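Local coordinates for putative secreted protein (Pseudomonas aeruginosa, PDB 3NPD) that is of unknown function but is probably a secreted, quorum-sensing-regulated virulence factor of a family confined to Pseudomonas, at residues D6-L9 and S10-E14; L48-R51 and A52-E56; V65-Q68 and L69-V73; T77-R80 and Q81-A84. All coordinates share one frame; numbering follows the deposited sequence.

Interaction 1. Residues D6-L9 and S10-E14. With EDO (1,2-ethanediol), chain I.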
loop_
_atom_site.group_PDB
_atom_site.type_symbol
_atom_site.label_atom_id
_atom_site.label_comp_id
_atom_site.label_asym_id
_atom_site.label_seq_id
_atom_site.Cartn_x
_atom_site.Cartn_y
_atom_site.Cartn_z
ATOM N N ASP A 6 -4.074 20.005 -0.787
ATOM C CA ASP A 6 -3.193 18.828 -0.753
ATOM C C ASP A 6 -2.916 18.392 0.672
ATOM O O ASP A 6 -3.017 17.217 0.990
ATOM C CB ASP A 6 -1.901 19.079 -1.543
ATOM C CG ASP A 6 -2.134 19.023 -3.088
ATOM O OD1 ASP A 6 -3.218 18.627 -3.544
ATOM O OD2 ASP A 6 -1.244 19.397 -3.843
ATOM N N PHE A 7 -2.589 19.351 1.551
ATOM C CA PHE A 7 -2.322 19.010 2.950
ATOM C C PHE A 7 -3.584 18.399 3.626
ATOM O O PHE A 7 -3.507 17.427 4.415
ATOM C CB PHE A 7 -1.877 20.270 3.689
ATOM C CG PHE A 7 -1.349 20.034 5.073
ATOM C CD1 PHE A 7 -2.223 19.892 6.146
ATOM C CD2 PHE A 7 0.030 19.964 5.309
ATOM C CE1 PHE A 7 -1.737 19.693 7.428
ATOM C CE2 PHE A 7 0.523 19.786 6.607
ATOM C CZ PHE A 7 -0.355 19.637 7.654
ATOM N N GLU A 8 -4.738 18.979 3.336
ATOM C CA GLU A 8 -6.012 18.450 3.835
ATOM C C GLU A 8 -6.229 17.010 3.402
ATOM O O GLU A 8 -6.715 16.196 4.222
ATOM C CB GLU A 8 -7.179 19.276 3.322
ATOM C CG GLU A 8 -8.534 18.890 3.909
ATOM C CD GLU A 8 -9.611 19.815 3.370
ATOM O OE1 GLU A 8 -9.748 19.925 2.135
ATOM O OE2 GLU A 8 -10.312 20.489 4.187
ATOM N N LEU A 9 -5.999 16.720 2.115
ATOM C CA LEU A 9 -6.111 15.336 1.628
ATOM C C LEU A 9 -5.198 14.410 2.457
ATOM O O LEU A 9 -5.647 13.313 2.896
ATOM C CB LEU A 9 -5.904 15.193 0.103
ATOM C CG LEU A 9 -6.003 13.780 -0.480
ATOM C CD1 LEU A 9 -7.459 13.180 -0.300
ATOM C CD2 LEU A 9 -5.568 13.743 -1.967
ATOM N N SER A 10 -3.961 14.834 2.716
ATOM C CA SER A 10 -3.025 14.039 3.522
ATOM C C SER A 10 -3.591 13.752 4.917
ATOM O O SER A 10 -3.536 12.608 5.382
ATOM C CB SER A 10 -1.679 14.721 3.667
ATOM O OG SER A 10 -1.128 14.936 2.410
ATOM N N LYS A 11 -4.201 14.764 5.530
ATOM C CA LYS A 11 -4.881 14.599 6.835
ATOM C C LYS A 11 -6.042 13.599 6.803
ATOM O O LYS A 11 -6.204 12.826 7.735
ATOM C CB LYS A 11 -5.340 15.945 7.400
ATOM C CG LYS A 11 -4.161 16.822 7.789
ATOM C CD LYS A 11 -3.649 16.400 9.176
ATOM C CE LYS A 11 -2.171 16.398 9.270
ATOM N NZ LYS A 11 -1.821 16.037 10.682
HETATM N N MSE A 12 -6.823 13.623 5.741
HETATM C CA MSE A 12 -7.900 12.642 5.511
HETATM C C MSE A 12 -7.315 11.236 5.362
HETATM O O MSE A 12 -7.838 10.273 5.940
HETATM C CB MSE A 12 -8.725 13.028 4.279
HETATM C CG MSE A 12 -9.406 14.412 4.471
HETATM SE SE MSE A 12 -10.049 15.179 2.859
HETATM C CE MSE A 12 -11.099 13.695 2.153
ATOM N N LEU A 13 -6.237 11.114 4.582
ATOM C CA LEU A 13 -5.533 9.843 4.436
ATOM C C LEU A 13 -4.941 9.344 5.769
ATOM O O LEU A 13 -4.979 8.162 6.036
ATOM C CB LEU A 13 -4.451 9.933 3.366
ATOM C CG LEU A 13 -4.956 10.186 1.929
ATOM C CD1 LEU A 13 -3.730 10.311 0.985
ATOM C CD2 LEU A 13 -5.936 9.103 1.480
ATOM N N GLU A 14 -4.424 10.250 6.596
ATOM C CA GLU A 14 -3.909 9.902 7.934
ATOM C C GLU A 14 -5.003 9.294 8.821
ATOM O O GLU A 14 -4.738 8.342 9.560
ATOM C CB GLU A 14 -3.291 11.133 8.636
ATOM C CG GLU A 14 -1.881 11.386 8.159
ATOM C CD GLU A 14 -1.232 12.632 8.697
ATOM O OE1 GLU A 14 -1.784 13.265 9.628
ATOM O OE2 GLU A 14 -0.144 12.962 8.172
HETATM C C1 EDO I . -9.497 23.890 2.376
HETATM O O1 EDO I . -8.613 22.871 1.927
HETATM C C2 EDO I . -8.677 24.922 3.142
HETATM O O2 EDO I . -7.852 24.291 4.132
#

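Interaction 2. Residues L48-R51 and A52-E56. With SO4 (sulfate ion), chain B.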
loop_
_atom_site.group_PDB
_atom_site.type_symbol
_atom_site.label_atom_id
_atom_site.label_comp_id
_atom_site.label_asym_id
_atom_site.label_seq_id
_atom_site.Cartn_x
_atom_site.Cartn_y
_atom_site.Cartn_z
ATOM N N LEU A 48 4.355 -3.795 4.208
ATOM C CA LEU A 48 4.305 -5.212 4.481
ATOM C C LEU A 48 5.731 -5.784 4.442
ATOM O O LEU A 48 6.575 -5.299 3.645
ATOM C CB LEU A 48 3.406 -5.930 3.502
ATOM C CG LEU A 48 1.921 -5.484 3.476
ATOM C CD1 LEU A 48 1.689 -4.545 2.266
ATOM C CD2 LEU A 48 0.976 -6.700 3.497
ATOM N N SER A 49 6.013 -6.759 5.315
ATOM C CA SER A 49 7.296 -7.491 5.269
ATOM C C SER A 49 7.003 -8.857 4.664
ATOM O O SER A 49 5.907 -9.410 4.853
ATOM C CB SER A 49 7.982 -7.654 6.629
ATOM O OG SER A 49 7.227 -8.398 7.527
ATOM N N VAL A 50 8.000 -9.396 3.983
ATOM C CA VAL A 50 7.885 -10.655 3.226
ATOM C C VAL A 50 9.100 -11.482 3.552
ATOM O O VAL A 50 10.223 -10.998 3.437
ATOM C CB VAL A 50 7.869 -10.442 1.697
ATOM C CG1 VAL A 50 7.517 -11.766 0.982
ATOM C CG2 VAL A 50 6.894 -9.421 1.337
ATOM N N ARG A 51 8.885 -12.751 3.885
ATOM C CA ARG A 51 9.999 -13.678 4.066
ATOM C C ARG A 51 10.722 -13.951 2.748
ATOM O O ARG A 51 10.168 -13.772 1.663
ATOM C CB ARG A 51 9.556 -14.933 4.787
ATOM C CG ARG A 51 9.178 -14.555 6.243
ATOM C CD ARG A 51 8.659 -15.692 7.064
ATOM N NE ARG A 51 8.336 -15.230 8.438
ATOM C CZ ARG A 51 9.162 -15.252 9.498
ATOM N NH1 ARG A 51 10.409 -15.719 9.384
ATOM N NH2 ARG A 51 8.726 -14.812 10.696
ATOM N N ALA A 52 11.977 -14.342 2.896
ATOM C CA ALA A 52 12.958 -14.431 1.815
ATOM C C ALA A 52 12.493 -15.238 0.626
ATOM O O ALA A 52 12.648 -14.795 -0.516
ATOM C CB ALA A 52 14.291 -15.005 2.376
ATOM N N SER A 53 11.929 -16.418 0.871
ATOM C CA SER A 53 11.512 -17.281 -0.250
ATOM C C SER A 53 10.360 -16.689 -1.048
ATOM O O SER A 53 10.407 -16.691 -2.284
ATOM C CB SER A 53 11.199 -18.717 0.190
ATOM O OG SER A 53 12.405 -19.397 0.489
ATOM N N HIS A 54 9.355 -16.165 -0.367
ATOM C CA HIS A 54 8.254 -15.511 -1.038
ATOM C C HIS A 54 8.711 -14.195 -1.708
ATOM O O HIS A 54 8.204 -13.836 -2.750
ATOM C CB HIS A 54 7.114 -15.231 -0.089
ATOM C CG HIS A 54 5.849 -14.803 -0.778
ATOM N ND1 HIS A 54 5.289 -15.537 -1.798
ATOM C CD2 HIS A 54 5.059 -13.722 -0.622
ATOM C CE1 HIS A 54 4.194 -14.944 -2.222
ATOM N NE2 HIS A 54 4.033 -13.838 -1.526
ATOM N N ALA A 55 9.653 -13.484 -1.096
ATOM C CA ALA A 55 10.202 -12.268 -1.703
ATOM C C ALA A 55 10.792 -12.586 -3.097
ATOM O O ALA A 55 10.654 -11.796 -4.037
ATOM C CB ALA A 55 11.298 -11.645 -0.794
ATOM N N GLU A 56 11.469 -13.730 -3.195
ATOM C CA GLU A 56 12.025 -14.183 -4.482
ATOM C C GLU A 56 10.947 -14.477 -5.502
ATOM O O GLU A 56 11.084 -14.105 -6.670
ATOM C CB GLU A 56 12.963 -15.359 -4.309
ATOM C CG GLU A 56 14.294 -14.961 -3.673
ATOM C CD GLU A 56 15.191 -14.132 -4.617
ATOM O OE1 GLU A 56 15.055 -12.889 -4.703
ATOM O OE2 GLU A 56 16.084 -14.739 -5.251
HETATM S S SO4 B . 13.143 -15.536 6.211
HETATM O O1 SO4 B . 12.965 -14.165 5.695
HETATM O O2 SO4 B . 12.650 -16.621 5.348
HETATM O O3 SO4 B . 14.568 -15.768 6.421
HETATM O O4 SO4 B . 12.397 -15.668 7.479
#

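Interaction 3. Residues V65-Q68 and L69-V73. With EDO (1,2-ethanediol), chain H.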
loop_
_atom_site.group_PDB
_atom_site.type_symbol
_atom_site.label_atom_id
_atom_site.label_comp_id
_atom_site.label_asym_id
_atom_site.label_seq_id
_atom_site.Cartn_x
_atom_site.Cartn_y
_atom_site.Cartn_z
ATOM N N VAL A 65 2.379 -9.807 -9.622
ATOM C CA VAL A 65 2.163 -9.169 -8.317
ATOM C C VAL A 65 1.340 -7.859 -8.469
ATOM O O VAL A 65 0.372 -7.652 -7.750
ATOM C CB VAL A 65 3.481 -8.917 -7.541
ATOM C CG1 VAL A 65 3.242 -7.985 -6.345
ATOM C CG2 VAL A 65 4.168 -10.239 -7.117
ATOM N N ARG A 66 1.740 -6.977 -9.396
ATOM C CA ARG A 66 1.085 -5.698 -9.574
ATOM C C ARG A 66 -0.357 -5.905 -9.996
ATOM O O ARG A 66 -1.272 -5.252 -9.475
ATOM C CB ARG A 66 1.790 -4.859 -10.617
ATOM C CG ARG A 66 1.094 -3.487 -10.800
ATOM C CD ARG A 66 1.737 -2.538 -11.797
ATOM N NE ARG A 66 0.902 -1.352 -11.939
ATOM C CZ ARG A 66 0.831 -0.336 -11.051
ATOM N NH1 ARG A 66 1.530 -0.347 -9.927
ATOM N NH2 ARG A 66 0.001 0.689 -11.287
ATOM N N SER A 67 -0.549 -6.849 -10.904
ATOM C CA SER A 67 -1.882 -7.105 -11.445
ATOM C C SER A 67 -2.836 -7.599 -10.343
ATOM O O SER A 67 -3.973 -7.157 -10.264
ATOM C CB SER A 67 -1.813 -8.100 -12.629
ATOM O OG SER A 67 -3.105 -8.353 -13.144
ATOM N N GLN A 68 -2.345 -8.484 -9.491
ATOM C CA GLN A 68 -3.144 -8.999 -8.361
ATOM C C GLN A 68 -3.448 -7.916 -7.337
ATOM O O GLN A 68 -4.576 -7.836 -6.832
ATOM C CB GLN A 68 -2.446 -10.128 -7.665
ATOM C CG GLN A 68 -2.315 -11.344 -8.515
ATOM C CD GLN A 68 -1.527 -12.447 -7.797
ATOM O OE1 GLN A 68 -1.967 -12.941 -6.760
ATOM N NE2 GLN A 68 -0.359 -12.824 -8.344
ATOM N N LEU A 69 -2.434 -7.130 -6.997
ATOM C CA LEU A 69 -2.626 -5.946 -6.130
ATOM C C LEU A 69 -3.639 -4.979 -6.709
ATOM O O LEU A 69 -4.525 -4.544 -5.998
ATOM C CB LEU A 69 -1.332 -5.214 -5.823
ATOM C CG LEU A 69 -0.349 -5.932 -4.909
ATOM C CD1 LEU A 69 0.969 -5.208 -4.924
ATOM C CD2 LEU A 69 -0.878 -6.068 -3.445
ATOM N N GLY A 70 -3.513 -4.678 -7.982
ATOM C CA GLY A 70 -4.444 -3.768 -8.717
ATOM C C GLY A 70 -5.869 -4.258 -8.669
ATOM O O GLY A 70 -6.774 -3.467 -8.397
ATOM N N ASP A 71 -6.068 -5.556 -8.939
ATOM C CA ASP A 71 -7.407 -6.188 -8.904
ATOM C C ASP A 71 -8.054 -5.938 -7.545
ATOM O O ASP A 71 -9.230 -5.533 -7.470
ATOM C CB ASP A 71 -7.351 -7.715 -9.141
ATOM C CG ASP A 71 -7.044 -8.123 -10.597
ATOM O OD1 ASP A 71 -7.290 -7.331 -11.545
ATOM O OD2 ASP A 71 -6.577 -9.290 -10.787
ATOM N N SER A 72 -7.271 -6.143 -6.479
ATOM C CA SER A 72 -7.716 -5.961 -5.092
ATOM C C SER A 72 -8.046 -4.480 -4.788
ATOM O O SER A 72 -9.148 -4.165 -4.317
ATOM C CB SER A 72 -6.619 -6.487 -4.148
ATOM O OG SER A 72 -6.974 -6.411 -2.778
ATOM N N VAL A 73 -7.089 -3.586 -5.064
ATOM C CA VAL A 73 -7.251 -2.145 -4.826
ATOM C C VAL A 73 -8.415 -1.565 -5.577
ATOM O O VAL A 73 -9.246 -0.876 -4.996
ATOM C CB VAL A 73 -5.966 -1.331 -5.208
ATOM C CG1 VAL A 73 -6.259 0.186 -5.270
ATOM C CG2 VAL A 73 -4.843 -1.676 -4.270
HETATM C C1 EDO H . -1.382 1.353 -14.871
HETATM O O1 EDO H . -1.445 0.575 -13.660
HETATM C C2 EDO H . -0.446 2.515 -14.685
HETATM O O2 EDO H . -0.961 3.383 -13.661
HETATM O O HOH W 1 -4.181 -10.443 -12.055
#

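Interaction 4. Residues T77-R80 and Q81-A84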
loop_
_atom_site.group_PDB
_atom_site.type_symbol
_atom_site.label_atom_id
_atom_site.label_comp_id
_atom_site.label_asym_id
_atom_site.label_seq_id
_atom_site.Cartn_x
_atom_site.Cartn_y
_atom_site.Cartn_z
ATOM N N THR A 77 -14.032 -0.754 -2.234
ATOM C CA THR A 77 -14.928 0.413 -2.258
ATOM C C THR A 77 -14.329 1.609 -1.564
ATOM O O THR A 77 -14.407 2.711 -2.086
ATOM C CB THR A 77 -16.311 0.087 -1.626
ATOM O OG1 THR A 77 -16.860 -1.050 -2.269
ATOM C CG2 THR A 77 -17.278 1.252 -1.785
ATOM N N GLY A 78 -13.743 1.387 -0.387
ATOM C CA GLY A 78 -13.114 2.464 0.377
ATOM C C GLY A 78 -11.879 3.032 -0.310
ATOM O O GLY A 78 -11.677 4.244 -0.300
ATOM N N TYR A 79 -11.049 2.167 -0.898
ATOM C CA TYR A 79 -9.884 2.679 -1.636
ATOM C C TYR A 79 -10.298 3.464 -2.856
ATOM O O TYR A 79 -9.670 4.491 -3.155
ATOM C CB TYR A 79 -8.863 1.585 -1.982
ATOM C CG TYR A 79 -8.141 0.951 -0.815
ATOM C CD1 TYR A 79 -8.123 1.540 0.471
ATOM C CD2 TYR A 79 -7.462 -0.267 -0.977
ATOM C CE1 TYR A 79 -7.446 0.948 1.542
ATOM C CE2 TYR A 79 -6.739 -0.862 0.124
ATOM C CZ TYR A 79 -6.772 -0.233 1.377
ATOM O OH TYR A 79 -6.131 -0.760 2.473
ATOM N N ARG A 80 -11.347 3.019 -3.555
ATOM C CA ARG A 80 -11.845 3.708 -4.731
ATOM C C ARG A 80 -12.260 5.153 -4.365
ATOM O O ARG A 80 -12.024 6.068 -5.141
ATOM C CB ARG A 80 -13.011 2.962 -5.352
ATOM C CG ARG A 80 -12.619 1.701 -6.145
ATOM C CD ARG A 80 -13.904 1.051 -6.711
ATOM N NE ARG A 80 -14.487 1.774 -7.852
ATOM C CZ ARG A 80 -14.004 1.810 -9.110
ATOM N NH1 ARG A 80 -12.861 1.192 -9.457
ATOM N NH2 ARG A 80 -14.670 2.501 -10.041
ATOM N N GLN A 81 -12.850 5.331 -3.178
ATOM C CA GLN A 81 -13.224 6.672 -2.700
ATOM C C GLN A 81 -11.996 7.570 -2.538
ATOM O O GLN A 81 -12.082 8.779 -2.774
ATOM C CB GLN A 81 -13.984 6.621 -1.387
ATOM C CG GLN A 81 -15.314 5.984 -1.502
ATOM C CD GLN A 81 -15.972 5.661 -0.177
ATOM O OE1 GLN A 81 -15.446 5.938 0.893
ATOM N NE2 GLN A 81 -17.146 5.049 -0.260
ATOM N N LEU A 82 -10.887 6.982 -2.064
ATOM C CA LEU A 82 -9.663 7.742 -1.908
ATOM C C LEU A 82 -9.051 8.128 -3.270
ATOM O O LEU A 82 -8.653 9.275 -3.488
ATOM C CB LEU A 82 -8.665 6.984 -1.009
ATOM C CG LEU A 82 -9.194 6.610 0.382
ATOM C CD1 LEU A 82 -8.055 5.917 1.149
ATOM C CD2 LEU A 82 -9.729 7.818 1.172
ATOM N N LEU A 83 -8.985 7.151 -4.158
ATOM C CA LEU A 83 -8.468 7.373 -5.506
ATOM C C LEU A 83 -9.340 8.415 -6.228
ATOM O O LEU A 83 -8.806 9.274 -6.938
ATOM C CB LEU A 83 -8.353 6.050 -6.290
ATOM C CG LEU A 83 -7.018 5.319 -6.101
ATOM C CD1 LEU A 83 -6.582 5.218 -4.658
ATOM C CD2 LEU A 83 -7.068 3.943 -6.756
ATOM N N ALA A 84 -10.653 8.400 -5.962
ATOM C CA ALA A 84 -11.589 9.370 -6.536
ATOM C C ALA A 84 -11.391 10.810 -6.035
ATOM O O ALA A 84 -11.962 11.745 -6.562
ATOM C CB ALA A 84 -13.074 8.906 -6.298
#

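Interaction 1. Residues D6-L9 and S10-E14
S10 N donates to D6 O and opens a run of i to i+4 bonds that ties two successive turns of helix 4-21 together. Its hydroxyl serves another part of the fold, since OG is hydrogen-bonded to the carbonyl of G41; a small polar residue suits a place where helix and loop come this close. K11 N binds F7 O at 3.0 Å, and the lysine side chain runs beside the F7 ring, both pointing the same way. K11 CG and K11 CE each lie 3.8 Å from F7 CE1. F7 gets there with CG anti to its backbone N (chi1 -170°), which lays the ring along the helix, while K11 bends at chi2 and chi3 and carries its ammonium past the ring to E14. At M12, a selenomethionine, SE comes to 4.1 Å from E8 CG, the two chains crossing at a slant. L13 N follows, 2.8 Å from L9 O, and the branched leucine side chain turns to V39 and A87. K11 NZ and E14 OE1 form a salt bridge of 3.0 Å on the syn side of the carboxylate. One lysine thus uses both halves of its chain: methylenes against an aromatic ring, and an ammonium whose charge the carboxylate probably offsets.

Interaction 2. Residues L48-R51 and A52-E56
V50, the last residue of strand 43-50, reaches over to the first turn of helix 52-60 with a single methyl. With chi1 at -171°, CG1 stands anti to the backbone N and points to the helix, where it lies 3.5 Å from H54 CD2, at the edge of the imidazole and near its plane. The same methyl is 3.4 Å from A55 N and 4.2 Å from A55 CB. A compact branched residue fits here because it fills the angle between strand and helix, whose segment axes run at 99° to each other; F93 of the adjoining strand also touches it. R51 follows at the N-cap position. Its carbonyl accepts the first helical bond, A55 N to R51 O at 2.8 Å, while its extended side chain leads away from the helix. R51 NH1 meets O4 of a sulfate, probably from the crystallisation liquor, at 2.8 Å and close to the guanidinium plane; the R51 side chain also makes a cation-pi contact with Y96. A52 N gives the anion a bond of 3.0 Å to O1 and a weak one to O2, and K97 also bonds it. An arginine, a lysine and a backbone N-H at a helix N-terminus make a favourable anion site, to which the helix dipole probably adds.

Interaction 3. Residues V65-Q68 and L69-V73
Two successive turns of helix 62-74 meet here, with one flank turned to the sheet and another to solvent. L69 faces the sheet, and V65 lies at its side, pointing the same way, with V65 CG1 3.9 Å from L69 CD1. L69 has CG anti to its carbonyl carbon (chi1 -70°), which brings the branch back past V65 O; L69 N donates to that oxygen at 3.0 Å. An aliphatic residue suits the place of L69 because aromatic rings wait across from it. G70, which has no side chain, binds R66 O through its N at 2.8 Å. On the wet flank one water bridges the turns, 2.6 Å from S67 OG and donating to D71 OD2 at 2.9 Å, so short polar side chains are joined without touching. R66 is extended, and its NH2 binds both the carbonyl of R106 and, at 2.8 Å in the guanidinium plane, O1 of an ethanediol, probably from the crystallisation liquor, which S111 also holds. Q68 turns back along the helix, its NE2 bonded to S64. Helix 62-74 thus lies against the sheet: L69 packs on Y91 and F93 of strand 88-95 and on F107 of strand 101-107, where R66 also forms a salt bridge with E105.

Interaction 4. Residues T77-R80 and Q81-A84
Q81 N donates to T77 O at 3.2 Å, the first of the i to i+4 backbone bonds that run the length of the short helix 77-83. L82 N to G78 O is weak at 3.4 Å, whereas L83 N to Y79 O is 2.9 Å long. A84 N closes the series on R80 O at 2.8 Å. The bonds are therefore uneven, the weak one being flanked by tighter ones.

Apolar packing is sparser. Y79 and L82 approach with CD1 of the ring 4.4 Å from CD1 of the leucine, at an oblique angle to the ring. Both also pack on residues beyond the helix, Y79 resting on L89 and Y91 of strand 88-95 and L82 on L13 and V16 of helix 4-21. An aromatic ring broad enough to lie on the sheet and a branched aliphatic that fits between helices suit these two directions.

The polar side chains stay on the outer flank. Q81 and T77 slant across each other, with T77 CG2 4.1 Å from Q81 NE2: a methyl beside an amide. The Q81 chain is extended beyond CG, which itself lies 3.4 Å from T77 O. R80 bends at chi3 (74°), and its NH1 is hydrogen-bonded to the carbonyl of C74, a disulfide-forming residue.

Main-chain bonding thus defines this helix, while its side chains bind it to neighbours: leucine and tyrosine through apolar surface, arginine by closing back on the preceding helix.

Overall arrangement
The four contacts follow one another along the chain without interleaving. Interaction 1 lies on the N-terminal helix 4-21, interaction 2 at the junction of strand 43-50 with helix 52-60, and interactions 3 and 4 on the successive helices 62-74 and 77-83. Interactions 1 and 2 are farthest apart, their centres about 31 Å from each other on opposite sides of the chain's centre. Interaction 4 is the meeting point: L82 CD1 touches L13 CD2 of interaction 1 at 3.8 Å, joining helices distant in sequence, and L83 CD2 lies 4.1 Å from V73 CG1 of interaction 3, on the helix just before. All this happens beside one mixed sheet, and the C74–C112 disulfide links helix 62-74 to the C-terminal helix 109-112.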